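Local coordinates for protein acyl-CoA dehydrogenase (Slackia heliotrinireducens, PDB 4RM7) that belongs to the acyl-CoA dehydrogenase family, with helical N- and C-terminal domains flanking a largely beta middle domain, and assembles from four copies of its chain, at residues 6-9 against 10-14; 33-36 against 37-40; 52-56 against 57-61; 286-289 against 290-293. All coordinates share one frame; numbering follows the deposited sequence.

Interaction 1: residues 6-9 against 10-14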
loop_
_atom_site.group_PDB
_atom_site.type_symbol
_atom_site.label_atom_id
_atom_site.label_comp_id
_atom_site.label_asym_id
_atom_site.label_seq_id
_atom_site.Cartn_x
_atom_site.Cartn_y
_atom_site.Cartn_z
ATOM N N ASP A 6 -14.671 27.389 -7.122
ATOM C CA ASP A 6 -15.871 27.722 -6.365
ATOM C C ASP A 6 -15.574 27.369 -4.913
ATOM O O ASP A 6 -15.114 26.261 -4.629
ATOM C CB ASP A 6 -17.096 26.956 -6.878
ATOM C CG ASP A 6 -17.231 27.003 -8.396
ATOM O OD1 ASP A 6 -17.720 26.007 -8.979
ATOM O OD2 ASP A 6 -16.852 28.029 -9.006
ATOM N N GLY A 7 -15.803 28.304 -3.995
ATOM C CA GLY A 7 -15.477 28.073 -2.593
ATOM C C GLY A 7 -14.406 29.017 -2.085
ATOM O O GLY A 7 -14.278 29.236 -0.883
ATOM N N LEU A 8 -13.615 29.549 -3.013
ATOM C CA LEU A 8 -12.758 30.699 -2.754
ATOM C C LEU A 8 -13.582 31.972 -2.867
ATOM O O LEU A 8 -14.541 32.027 -3.633
ATOM C CB LEU A 8 -11.610 30.767 -3.754
ATOM C CG LEU A 8 -10.672 29.580 -3.901
ATOM C CD1 LEU A 8 -9.647 29.900 -4.971
ATOM C CD2 LEU A 8 -10.019 29.300 -2.566
ATOM N N SER A 9 -13.190 33.004 -2.134
ATOM C CA SER A 9 -13.827 34.304 -2.253
ATOM C C SER A 9 -13.470 34.927 -3.593
ATOM O O SER A 9 -12.539 34.456 -4.244
ATOM C CB SER A 9 -13.371 35.202 -1.114
ATOM O OG SER A 9 -11.976 35.431 -1.241
ATOM N N ARG A 10 -14.191 35.974 -4.007
ATOM C CA ARG A 10 -13.810 36.735 -5.204
ATOM C C ARG A 10 -12.384 37.250 -5.120
ATOM O O ARG A 10 -11.650 37.204 -6.110
ATOM C CB ARG A 10 -14.712 37.936 -5.425
ATOM C CG ARG A 10 -16.019 37.612 -6.027
ATOM C CD ARG A 10 -16.119 37.958 -7.494
ATOM N NE ARG A 10 -17.407 37.446 -7.929
ATOM C CZ ARG A 10 -18.525 38.156 -7.926
ATOM N NH1 ARG A 10 -19.661 37.590 -8.312
ATOM N NH2 ARG A 10 -18.502 39.432 -7.565
ATOM N N ASP A 11 -12.016 37.776 -3.949
ATOM C CA ASP A 11 -10.678 38.324 -3.734
ATOM C C ASP A 11 -9.618 37.250 -3.949
ATOM O O ASP A 11 -8.664 37.466 -4.687
ATOM C CB ASP A 11 -10.545 38.933 -2.335
ATOM C CG ASP A 11 -11.329 40.229 -2.185
ATOM O OD1 ASP A 11 -11.470 40.963 -3.184
ATOM O OD2 ASP A 11 -11.809 40.512 -1.068
ATOM N N GLU A 12 -9.811 36.090 -3.327
ATOM C CA GLU A 12 -8.916 34.958 -3.522
ATOM C C GLU A 12 -8.851 34.529 -4.996
ATOM O O GLU A 12 -7.771 34.232 -5.523
ATOM C CB GLU A 12 -9.352 33.796 -2.632
ATOM C CG GLU A 12 -9.048 34.049 -1.136
ATOM C CD GLU A 12 -9.862 33.165 -0.184
ATOM O OE1 GLU A 12 -10.798 32.473 -0.642
ATOM O OE2 GLU A 12 -9.571 33.163 1.033
ATOM N N GLN A 13 -9.991 34.521 -5.674
ATOM C CA GLN A 13 -10.003 34.142 -7.076
ATOM C C GLN A 13 -9.260 35.150 -7.952
ATOM O O GLN A 13 -8.589 34.767 -8.915
ATOM C CB GLN A 13 -11.437 33.981 -7.569
ATOM C CG GLN A 13 -12.116 32.733 -7.069
ATOM C CD GLN A 13 -13.624 32.770 -7.245
ATOM O OE1 GLN A 13 -14.169 33.658 -7.910
ATOM N NE2 GLN A 13 -14.310 31.807 -6.638
ATOM N N ARG A 14 -9.380 36.437 -7.636
ATOM C CA ARG A 14 -8.680 37.447 -8.428
ATOM C C ARG A 14 -7.163 37.290 -8.274
ATOM O O ARG A 14 -6.413 37.426 -9.252
ATOM C CB ARG A 14 -9.106 38.863 -8.034
ATOM C CG ARG A 14 -10.398 39.309 -8.651
ATOM C CD ARG A 14 -10.544 40.820 -8.586
ATOM N NE ARG A 14 -11.702 41.292 -9.357
ATOM C CZ ARG A 14 -12.901 41.527 -8.838
ATOM N NH1 ARG A 14 -13.120 41.323 -7.544
ATOM N NH2 ARG A 14 -13.887 41.959 -9.610
#
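The backbone turns from an extended L8-S9 stretch into a helix at S9, whose carbonyl O accepts from Q13 N at 2.9 Å, closing the first turn of helix 10-26. S9 is the N-cap. Its OG, set between its own backbone N and carbonyl carbon (chi1 64°), swings over the helix end and accepts from E12 N at 3.1 Å in a nearly straight bond. In return, E12 OE1 accepts from S9 N at 2.9 Å, again close to linear, though the donor approaches from above the carboxylate plane, 36° out of it. These two reciprocal bonds make a capping box. The E12 chain reaches back because its CG sits beside the backbone N and the rest runs extended. L8 meets the same carboxylate, its CB 3.6 Å from E12 OE1, the two side chains crossing at about a right angle. L8 CB also lies 3.9 Å from Q13 CG. The amide end of Q13 folds back toward the segment before the helix, where NE2 bonds to Y5 O. Outside the contact, F71 of helix 70-84 packs on L8 and E12, while F57 covers D11 and E12. Each of the S9 polar groups, N-H, OG and carbonyl O, thus engages the first helical turn. The E12 carboxylate, held near the helix start and joined by a weak, long ion pair to R307, would be well placed to gain from the partial positive charge of that end, probably favouring its ionised form.

Interaction 2: residues 33-36 against 37-40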
loop_
_atom_site.group_PDB
_atom_site.type_symbol
_atom_site.label_atom_id
_atom_site.label_comp_id
_atom_site.label_asym_id
_atom_site.label_seq_id
_atom_site.Cartn_x
_atom_site.Cartn_y
_atom_site.Cartn_z
ATOM N N SER A 33 12.837 24.889 -19.052
ATOM C CA SER A 33 13.927 23.987 -19.390
ATOM C C SER A 33 15.282 24.675 -19.282
ATOM O O SER A 33 16.235 24.112 -18.744
ATOM C CB SER A 33 13.741 23.429 -20.788
ATOM O OG SER A 33 14.701 22.429 -21.023
ATOM N N LYS A 34 15.363 25.902 -19.772
ATOM C CA LYS A 34 16.616 26.633 -19.715
ATOM C C LYS A 34 16.939 27.018 -18.287
ATOM O O LYS A 34 18.092 26.971 -17.880
ATOM C CB LYS A 34 16.565 27.885 -20.604
ATOM C CG LYS A 34 17.690 28.899 -20.336
ATOM C CD LYS A 34 17.612 30.093 -21.281
ATOM C CE LYS A 34 18.612 31.165 -20.893
ATOM N NZ LYS A 34 20.028 30.678 -21.021
ATOM N N TRP A 35 15.921 27.403 -17.523
ATOM C CA TRP A 35 16.163 27.919 -16.178
ATOM C C TRP A 35 16.560 26.783 -15.240
ATOM O O TRP A 35 17.341 26.989 -14.312
ATOM C CB TRP A 35 14.933 28.676 -15.660
ATOM C CG TRP A 35 14.642 29.886 -16.490
ATOM C CD1 TRP A 35 15.529 30.555 -17.280
ATOM C CD2 TRP A 35 13.382 30.556 -16.647
ATOM N NE1 TRP A 35 14.906 31.604 -17.905
ATOM C CE2 TRP A 35 13.588 31.627 -17.540
ATOM C CE3 TRP A 35 12.102 30.356 -16.120
ATOM C CZ2 TRP A 35 12.565 32.492 -17.920
ATOM C CZ3 TRP A 35 11.086 31.225 -16.491
ATOM C CH2 TRP A 35 11.326 32.278 -17.383
ATOM N N ARG A 36 16.026 25.590 -15.497
ATOM C CA ARG A 36 16.462 24.377 -14.807
ATOM C C ARG A 36 17.956 24.181 -15.043
ATOM O O ARG A 36 18.702 23.842 -14.131
ATOM C CB ARG A 36 15.681 23.146 -15.289
ATOM C CG ARG A 36 14.524 22.746 -14.392
ATOM C CD ARG A 36 14.019 21.342 -14.703
ATOM N NE ARG A 36 12.716 21.344 -15.374
ATOM C CZ ARG A 36 11.555 21.064 -14.775
ATOM N NH1 ARG A 36 11.525 20.755 -13.479
ATOM N NH2 ARG A 36 10.416 21.092 -15.471
ATOM N N LYS A 37 18.378 24.423 -16.279
ATOM C CA LYS A 37 19.771 24.291 -16.682
ATOM C C LYS A 37 20.654 25.369 -16.047
ATOM O O LYS A 37 21.806 25.110 -15.710
ATOM C CB LYS A 37 19.859 24.341 -18.210
ATOM C CG LYS A 37 21.261 24.412 -18.799
ATOM C CD LYS A 37 21.605 25.815 -19.308
ATOM C CE LYS A 37 20.697 26.262 -20.453
ATOM N NZ LYS A 37 21.085 27.613 -20.971
ATOM N N ASP A 38 20.119 26.576 -15.879
ATOM C CA ASP A 38 20.891 27.674 -15.293
ATOM C C ASP A 38 20.796 27.653 -13.768
ATOM O O ASP A 38 21.481 28.419 -13.083
ATOM C CB ASP A 38 20.408 29.031 -15.816
ATOM C CG ASP A 38 20.602 29.197 -17.316
ATOM O OD1 ASP A 38 19.706 29.786 -17.962
ATOM O OD2 ASP A 38 21.647 28.760 -17.849
ATOM N N GLN A 39 19.940 26.773 -13.249
ATOM C CA GLN A 39 19.690 26.664 -11.814
ATOM C C GLN A 39 19.357 28.026 -11.227
ATOM O O GLN A 39 19.990 28.477 -10.272
ATOM C CB GLN A 39 20.895 26.058 -11.097
ATOM C CG GLN A 39 21.312 24.716 -11.664
ATOM C CD GLN A 39 22.593 24.200 -11.053
ATOM O OE1 GLN A 39 22.950 24.569 -9.937
ATOM N NE2 GLN A 39 23.296 23.342 -11.786
ATOM N N GLY A 40 18.368 28.685 -11.815
ATOM C CA GLY A 40 17.975 30.000 -11.360
ATOM C C GLY A 40 17.162 30.764 -12.382
ATOM O O GLY A 40 17.226 30.491 -13.589
#
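K34 and D38 meet one turn apart along the end of helix 29-38. The lysine leaves its CA with CG opposite the backbone N (chi1 165°), runs straight through CE and bends only at the last torsion, so NZ turns back to D38 OD1 at 3.2 Å, a weak hydrogen bond within a salt bridge. Its aliphatic stem runs beside the carboxylate. K37 comes to the acid by another route: its chain is kinked at chi2 and chi3 and doubles back over the helix surface, passing CE 3.7 Å from K34 O, and NZ forms a salt bridge with D38 OD2 at 3.4 Å, in which the hydrogen bond is weak. The two ammonium groups lie close together, sharing the D38 carboxylate in a three-residue network. D38 OD1 lies at the edge of the W35 indole, near its plane, and G40 O comes 3.6 Å from W35 CB. L41 and P42 pack on the W35 side chain, while R36 extends towards helix 351-362. Q39 takes positive phi (52°), which carries the chain out of the helix. G40 N then reaches W35 O at 3.2 Å in a bond close to straight, and Q39 N gives a weak, more bent one to R36 O at 3.3 Å. The nested pair, a six-to-one bond enclosing a five-to-two bond, with Q39 as the C-prime residue, is a Schellman motif, here ending a surface helix of the N-terminal domain.

Interaction 3: residues 52-56 against 57-61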
loop_
_atom_site.group_PDB
_atom_site.type_symbol
_atom_site.label_atom_id
_atom_site.label_comp_id
_atom_site.label_asym_id
_atom_site.label_seq_id
_atom_site.Cartn_x
_atom_site.Cartn_y
_atom_site.Cartn_z
ATOM N N LEU A 52 4.167 41.921 -8.446
ATOM C CA LEU A 52 2.854 41.385 -8.735
ATOM C C LEU A 52 1.767 42.085 -7.957
ATOM O O LEU A 52 1.985 42.539 -6.846
ATOM C CB LEU A 52 2.810 39.912 -8.384
ATOM C CG LEU A 52 2.978 38.930 -9.529
ATOM C CD1 LEU A 52 2.984 37.518 -8.989
ATOM C CD2 LEU A 52 1.868 39.118 -10.535
ATOM N N ASP A 53 0.589 42.175 -8.547
ATOM C CA ASP A 53 -0.537 42.703 -7.820
ATOM C C ASP A 53 -1.162 41.544 -7.091
ATOM O O ASP A 53 -1.794 40.699 -7.684
ATOM C CB ASP A 53 -1.563 43.316 -8.765
ATOM C CG ASP A 53 -2.794 43.816 -8.041
ATOM O OD1 ASP A 53 -3.832 44.028 -8.683
ATOM O OD2 ASP A 53 -2.730 44.005 -6.820
ATOM N N PHE A 54 -1.022 41.547 -5.781
ATOM C CA PHE A 54 -1.445 40.438 -4.971
ATOM C C PHE A 54 -2.840 40.671 -4.446
ATOM O O PHE A 54 -3.308 39.953 -3.590
ATOM C CB PHE A 54 -0.453 40.175 -3.849
ATOM C CG PHE A 54 0.812 39.523 -4.309
ATOM C CD1 PHE A 54 0.806 38.232 -4.764
ATOM C CD2 PHE A 54 2.000 40.205 -4.287
ATOM C CE1 PHE A 54 1.965 37.630 -5.188
ATOM C CE2 PHE A 54 3.160 39.613 -4.713
ATOM C CZ PHE A 54 3.143 38.323 -5.164
ATOM N N ASN A 55 -3.492 41.697 -4.966
ATOM C CA ASN A 55 -4.873 41.977 -4.630
ATOM C C ASN A 55 -5.052 42.230 -3.158
ATOM O O ASN A 55 -6.039 41.837 -2.572
ATOM C CB ASN A 55 -5.766 40.827 -5.065
ATOM C CG ASN A 55 -7.201 41.246 -5.253
ATOM O OD1 ASN A 55 -7.483 42.376 -5.619
ATOM N ND2 ASN A 55 -8.113 40.330 -5.014
ATOM N N GLY A 56 -4.067 42.879 -2.567
ATOM C CA GLY A 56 -4.174 43.388 -1.221
ATOM C C GLY A 56 -3.892 42.367 -0.157
ATOM O O GLY A 56 -3.927 42.668 1.018
ATOM N N PHE A 57 -3.600 41.150 -0.568
ATOM C CA PHE A 57 -3.208 40.136 0.378
ATOM C C PHE A 57 -1.801 40.385 0.858
ATOM O O PHE A 57 -1.005 40.971 0.154
ATOM C CB PHE A 57 -3.339 38.764 -0.235
ATOM C CG PHE A 57 -4.741 38.286 -0.305
ATOM C CD1 PHE A 57 -5.366 37.803 0.814
ATOM C CD2 PHE A 57 -5.440 38.341 -1.481
ATOM C CE1 PHE A 57 -6.664 37.371 0.762
ATOM C CE2 PHE A 57 -6.739 37.913 -1.544
ATOM C CZ PHE A 57 -7.355 37.426 -0.419
ATOM N N GLY A 58 -1.503 39.945 2.066
ATOM C CA GLY A 58 -0.156 40.021 2.585
ATOM C C GLY A 58 0.673 38.825 2.155
ATOM O O GLY A 58 0.829 37.868 2.921
ATOM N N VAL A 59 1.203 38.873 0.930
ATOM C CA VAL A 59 2.004 37.767 0.408
ATOM C C VAL A 59 3.510 37.976 0.620
ATOM O O VAL A 59 4.210 37.077 1.096
ATOM C CB VAL A 59 1.717 37.534 -1.090
ATOM C CG1 VAL A 59 2.675 36.509 -1.661
ATOM C CG2 VAL A 59 0.298 37.062 -1.270
ATOM N N ILE A 60 4.011 39.151 0.257
ATOM C CA ILE A 60 5.391 39.502 0.580
ATOM C C ILE A 60 5.472 40.614 1.639
ATOM O O ILE A 60 6.547 41.126 1.914
ATOM C CB ILE A 60 6.189 39.943 -0.678
ATOM C CG1 ILE A 60 5.596 41.195 -1.300
ATOM C CG2 ILE A 60 6.233 38.837 -1.713
ATOM C CD1 ILE A 60 6.471 41.759 -2.394
ATOM N N HIS A 61 4.337 40.980 2.227
ATOM C CA HIS A 61 4.295 41.975 3.295
ATOM C C HIS A 61 3.202 41.585 4.281
ATOM O O HIS A 61 2.341 40.786 3.939
ATOM C CB HIS A 61 4.054 43.384 2.732
ATOM C CG HIS A 61 2.610 43.723 2.482
ATOM N ND1 HIS A 61 1.862 43.134 1.484
ATOM C CD2 HIS A 61 1.794 44.631 3.073
ATOM C CE1 HIS A 61 0.642 43.649 1.484
ATOM N NE2 HIS A 61 0.575 44.559 2.438
#
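V59 lies over one face of the F54 ring, with its CB 3.9 Å from the ring centroid and only 14° off the normal, a CH-pi contact. The two branches divide the ring between them: CG2 touches CD1 at 3.7 Å and CG1 touches CE1 at 3.8 Å. Both methyls reach it because CG1 points opposite the V59 backbone N (chi1 173°), which leaves CG2 on the other side of CB, beside that N. I60 CG2 adds a looser contact with F54 CE2, and L52 CB lies over the opposite face, toward its rim. F57 turns elsewhere. Its ring presents an edge to F54 O, which sits in the ring plane 3.4 Å from CD2.

The backbone places these groups. F57 N donates to F54 O at 3.3 Å, well above the carbonyl plane, closing a type I' turn in which N55 and G56 both have positive phi. Just ahead of it, D53 OD2 accepts from N55 N at 3.1 Å, an Asx turn. Beyond it, G58 is the centre of an inverse gamma turn with a weak V59 N to F57 O bond, and this second reversal brings V59 back to F54. Farther out, L15 of helix 10-26 and V76 of helix 70-84 pack on F54, N55 ND2 bonds to D11 O, and D69 binds the backbone N of G58. The succession of Asx, type I' and inverse gamma turns forms the first part of the loop joining helices 43-50 and 70-84 of the N-terminal domain, folded around the phenyl ring of F54.

Interaction 4: residues 286-289 against 290-293; sequences MKLT and EMEV
M286 O is gripped twice: E290 N reaches it at 2.8 Å, nearly head-on to the carbonyl, and T289 OG1 donates to it at 3.2 Å from a more lateral direction, with a weak alternative bond to Q285 O. The hydroxyl gets there because OG1 sits between the T289 backbone N and carbonyl carbon (chi1 59°), facing the preceding turn. The same i to i+4 pattern continues with M291 N to K287 O at 2.8 Å, E292 N to L288 O at 2.9 Å and V293 N to T289 O at 2.9 Å. Charged ends lead to other subunits: E290 OE1 and E292 OE1 bond to Y324 and Y384 of the second subunit, and K287 NZ forms a salt bridge with E370 of the fourth. Within the helix, the CG and SE of M291, a selenomethionine, lie near K287 O, and L288 CD2 touches M291 SE at 4.2 Å. M261 of helix 234-270 covers L288 and M291, and helix 316-341 packs on M291 too. This is regular alpha helix from the C-terminal helical domain, with one side in its own bundle and others at subunit interfaces.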
loop_
_atom_site.group_PDB
_atom_site.type_symbol
_atom_site.label_atom_id
_atom_site.label_comp_id
_atom_site.label_asym_id
_atom_site.label_seq_id
_atom_site.Cartn_x
_atom_site.Cartn_y
_atom_site.Cartn_z
HETATM N N MSE A 286 -8.889 3.704 -13.062
HETATM C CA MSE A 286 -8.647 3.626 -11.657
HETATM C C MSE A 286 -7.467 4.493 -11.211
HETATM O O MSE A 286 -7.551 5.187 -10.193
HETATM C CB MSE A 286 -8.404 2.193 -11.225
HETATM C CG MSE A 286 -7.988 2.190 -9.759
HETATM SE SE MSE A 286 -6.407 1.171 -9.565
HETATM C CE MSE A 286 -7.356 -0.538 -9.585
ATOM N N LYS A 287 -6.368 4.450 -11.955
ATOM C CA LYS A 287 -5.215 5.276 -11.602
ATOM C C LYS A 287 -5.639 6.743 -11.501
ATOM O O LYS A 287 -5.302 7.428 -10.542
ATOM C CB LYS A 287 -4.089 5.111 -12.616
ATOM C CG LYS A 287 -3.045 4.079 -12.222
ATOM C CD LYS A 287 -1.871 4.137 -13.208
ATOM C CE LYS A 287 -0.988 2.904 -13.129
ATOM N NZ LYS A 287 -1.518 1.754 -13.928
ATOM N N LEU A 288 -6.427 7.187 -12.476
ATOM C CA LEU A 288 -6.960 8.538 -12.499
ATOM C C LEU A 288 -7.776 8.903 -11.259
ATOM O O LEU A 288 -7.548 9.970 -10.679
ATOM C CB LEU A 288 -7.809 8.739 -13.760
ATOM C CG LEU A 288 -6.949 8.920 -15.016
ATOM C CD1 LEU A 288 -7.787 9.281 -16.227
ATOM C CD2 LEU A 288 -5.903 9.987 -14.752
ATOM N N THR A 289 -8.737 8.083 -10.888
ATOM C CA THR A 289 -9.516 8.358 -9.700
ATOM C C THR A 289 -8.658 8.291 -8.441
ATOM O O THR A 289 -8.815 9.081 -7.533
ATOM C CB THR A 289 -10.842 7.549 -9.612
ATOM O OG1 THR A 289 -10.578 6.151 -9.630
ATOM C CG2 THR A 289 -11.793 7.893 -10.717
ATOM N N GLU A 290 -7.746 7.339 -8.399
ATOM C CA GLU A 290 -6.817 7.225 -7.272
ATOM C C GLU A 290 -6.003 8.530 -7.113
ATOM O O GLU A 290 -5.883 9.087 -6.026
ATOM C CB GLU A 290 -5.898 6.029 -7.488
ATOM C CG GLU A 290 -5.138 5.624 -6.278
ATOM C CD GLU A 290 -5.952 4.703 -5.389
ATOM O OE1 GLU A 290 -6.671 3.824 -5.929
ATOM O OE2 GLU A 290 -5.879 4.871 -4.151
HETATM N N MSE A 291 -5.481 9.034 -8.228
HETATM C CA MSE A 291 -4.756 10.305 -8.250
HETATM C C MSE A 291 -5.610 11.515 -7.844
HETATM O O MSE A 291 -5.153 12.374 -7.093
HETATM C CB MSE A 291 -4.169 10.542 -9.638
HETATM C CG MSE A 291 -3.038 9.589 -9.977
HETATM SE SE MSE A 291 -2.852 9.296 -11.896
HETATM C CE MSE A 291 -1.714 10.825 -12.385
ATOM N N GLU A 292 -6.836 11.597 -8.344
ATOM C CA GLU A 292 -7.669 12.724 -7.990
ATOM C C GLU A 292 -8.056 12.664 -6.498
ATOM O O GLU A 292 -8.221 13.706 -5.859
ATOM C CB GLU A 292 -8.909 12.782 -8.883
ATOM C CG GLU A 292 -9.657 14.130 -8.801
ATOM C CD GLU A 292 -8.802 15.338 -9.257
ATOM O OE1 GLU A 292 -7.929 15.165 -10.115
ATOM O OE2 GLU A 292 -9.005 16.470 -8.774
ATOM N N VAL A 293 -8.185 11.461 -5.938
ATOM C CA VAL A 293 -8.454 11.335 -4.507
ATOM C C VAL A 293 -7.275 11.881 -3.702
ATOM O O VAL A 293 -7.450 12.635 -2.737
ATOM C CB VAL A 293 -8.692 9.890 -4.074
ATOM C CG1 VAL A 293 -8.579 9.788 -2.567
ATOM C CG2 VAL A 293 -10.043 9.391 -4.538
#

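Interactions 1, 2 and 3 follow one another in the N-terminal helical domain, and interaction 4 comes much later, on helix 282-311 of the C-terminal domain. Interactions 1 and 3 alone touch: their centres are about 15 Å apart and they meet through D11 and N55, so the start of helix 10-26 is tied to the turns before helix 70-84. Interaction 2, closing helix 29-38, has its centre about 33 Å from that of interaction 1 and about 27 Å from that of interaction 3. Interaction 4 lies about 26 to 34 Å from the others, centre to centre, and is the one most involved in joining subunits.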